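Local coordinates for bile acid 7a-dehydratase, BaiE (Clostridium hiranonis DSM 13275, PDB 4L8P), which probably catalyses the 7alpha-dehydration of bile-acid intermediates, a lyase step in the bacterial conversion of primary into secondary bile acids, at residues Leu36-Ala41 with Tyr149-Gly154. Numbering follows the deposited sequence.
Sequences LNDIEA and YEKIDG
K151 and D38 join strand 137-152 to helix 22-55 through a single salt bridge, in which the ammonium NZ of K151 donates a hydrogen bond to OD1 of D38 over 2.9 Å. The lone pair used is the syn one, on the side facing OD2, and the two side chains cross at about a right angle. Water 1 completes a small ring: it donates to OD2 of D38 at 2.8 Å and weakly accepts from NZ of K151. A long, flexible cation suits this place, since the CA atoms of D38 and K151 lie 9.1 Å apart; with CG anti to the backbone N (chi1 -165°) and an extended chain beyond it, K151 carries NZ more than half-way across, slanting off the direct line, and the short aspartate supplies the rest while holding its charge close to the helix. In the cystatin-like fold of SnoaL-type proteins a long helix packs against a curved antiparallel sheet, and this bridge fastens the two near the end of strand 137-152, just before the turn into strand 155-172. The same OD1 of D38 also accepts the indole NE1 of W156, on that next strand, and a weak bond from Q34, one helical turn earlier; these three donors probably fix the carboxylate's rotation and favour its charged form. W156 and Q34 also touch the side chain of K151, and I111 of strand 98-111 packs against D38.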
loop_
_atom_site.group_PDB
_atom_site.type_symbol
_atom_site.label_atom_id
_atom_site.label_comp_id
_atom_site.label_asym_id
_atom_site.label_seq_id
_atom_site.Cartn_x
_atom_site.Cartn_y
_atom_site.Cartn_z
ATOM N N LEU A 36 12.452 -3.987 14.176
ATOM C CA LEU A 36 11.049 -3.814 13.799
ATOM C C LEU A 36 10.540 -2.415 14.054
ATOM O O LEU A 36 9.792 -1.864 13.242
ATOM C CB LEU A 36 10.157 -4.809 14.512
ATOM C CG LEU A 36 10.362 -6.256 14.075
ATOM C CD1 LEU A 36 9.659 -7.169 15.056
ATOM C CD2 LEU A 36 9.871 -6.519 12.678
ATOM N N ASN A 37 10.950 -1.835 15.185
ATOM C CA ASN A 37 10.612 -0.440 15.456
ATOM C C ASN A 37 11.164 0.520 14.400
ATOM O O ASN A 37 10.454 1.456 13.963
ATOM C CB ASN A 37 11.129 0.010 16.832
ATOM C CG ASN A 37 10.227 -0.440 17.967
ATOM O OD1 ASN A 37 9.059 -0.759 17.754
ATOM N ND2 ASN A 37 10.757 -0.435 19.178
ATOM N N ASP A 38 12.424 0.315 14.004
ATOM C CA ASP A 38 13.040 1.139 12.944
ATOM C C ASP A 38 12.304 0.993 11.602
ATOM O O ASP A 38 12.027 1.989 10.923
ATOM C CB ASP A 38 14.523 0.803 12.794
ATOM C CG ASP A 38 15.373 1.343 13.926
ATOM O OD1 ASP A 38 15.023 2.364 14.550
ATOM O OD2 ASP A 38 16.421 0.727 14.165
ATOM N N ILE A 39 11.929 -0.236 11.260
ATOM C CA ILE A 39 11.215 -0.486 10.017
ATOM C C ILE A 39 9.894 0.277 10.041
ATOM O O ILE A 39 9.530 0.956 9.052
ATOM C CB ILE A 39 11.007 -1.982 9.775
ATOM C CG1 ILE A 39 12.334 -2.635 9.392
ATOM C CG2 ILE A 39 9.920 -2.236 8.704
ATOM C CD1 ILE A 39 12.257 -4.154 9.363
ATOM N N GLU A 40 9.157 0.150 11.141
ATOM C CA GLU A 40 7.879 0.860 11.242
ATOM C C GLU A 40 8.051 2.383 11.200
ATOM O O GLU A 40 7.256 3.059 10.562
ATOM C CB GLU A 40 7.108 0.422 12.498
ATOM C CG GLU A 40 5.760 1.093 12.678
ATOM C CD GLU A 40 4.749 0.814 11.556
ATOM O OE1 GLU A 40 4.905 -0.142 10.763
ATOM O OE2 GLU A 40 3.749 1.569 11.481
ATOM N N ALA A 41 9.066 2.922 11.879
ATOM C CA ALA A 41 9.355 4.361 11.885
ATOM C C ALA A 41 9.651 4.873 10.471
ATOM O O ALA A 41 9.144 5.917 10.061
ATOM C CB ALA A 41 10.533 4.637 12.776
ATOM N N TYR A 149 18.114 6.155 4.161
ATOM C CA TYR A 149 17.672 6.842 5.371
ATOM C C TYR A 149 18.799 6.887 6.371
ATOM O O TYR A 149 19.707 6.034 6.383
ATOM C CB TYR A 149 16.476 6.133 6.037
ATOM C CG TYR A 149 15.338 5.775 5.105
ATOM C CD1 TYR A 149 14.367 6.725 4.743
ATOM C CD2 TYR A 149 15.242 4.524 4.565
ATOM C CE1 TYR A 149 13.334 6.390 3.845
ATOM C CE2 TYR A 149 14.215 4.190 3.703
ATOM C CZ TYR A 149 13.250 5.131 3.354
ATOM O OH TYR A 149 12.216 4.786 2.470
ATOM N N GLU A 150 18.713 7.857 7.253
ATOM C CA GLU A 150 19.631 7.908 8.379
ATOM C C GLU A 150 18.924 8.319 9.637
ATOM O O GLU A 150 17.928 9.031 9.596
ATOM C CB GLU A 150 20.824 8.773 8.057
ATOM C CG GLU A 150 20.592 10.249 8.066
ATOM C CD GLU A 150 21.880 11.013 7.780
ATOM O OE1 GLU A 150 22.928 10.723 8.412
ATOM O OE2 GLU A 150 21.833 11.913 6.934
ATOM N N LYS A 151 19.448 7.829 10.753
ATOM C CA LYS A 151 18.848 8.028 12.061
ATOM C C LYS A 151 19.780 8.964 12.839
ATOM O O LYS A 151 20.964 8.679 13.000
ATOM C CB LYS A 151 18.694 6.703 12.804
ATOM C CG LYS A 151 17.763 6.804 14.008
ATOM C CD LYS A 151 17.618 5.453 14.711
ATOM C CE LYS A 151 16.474 5.446 15.696
ATOM N NZ LYS A 151 16.382 4.108 16.359
ATOM N N ILE A 152 19.221 10.086 13.280
ATOM C CA ILE A 152 19.975 11.129 13.985
ATOM C C ILE A 152 19.192 11.472 15.237
ATOM O O ILE A 152 18.000 11.791 15.145
ATOM C CB ILE A 152 20.157 12.375 13.093
ATOM C CG1 ILE A 152 20.994 12.016 11.856
ATOM C CG2 ILE A 152 20.804 13.506 13.903
ATOM C CD1 ILE A 152 20.976 13.053 10.751
ATOM N N ASP A 153 19.849 11.356 16.406
ATOM C CA ASP A 153 19.228 11.624 17.709
ATOM C C ASP A 153 17.852 10.988 17.880
ATOM O O ASP A 153 16.898 11.656 18.280
ATOM C CB ASP A 153 19.174 13.145 17.969
ATOM C CG ASP A 153 20.553 13.813 17.903
ATOM O OD1 ASP A 153 21.582 13.151 18.172
ATOM O OD2 ASP A 153 20.610 15.014 17.575
ATOM N N GLY A 154 17.737 9.709 17.510
ATOM C CA GLY A 154 16.519 8.914 17.713
ATOM C C GLY A 154 15.447 8.981 16.638
ATOM O O GLY A 154 14.418 8.310 16.730
HETATM O O HOH W 1 18.586 1.777 15.504
#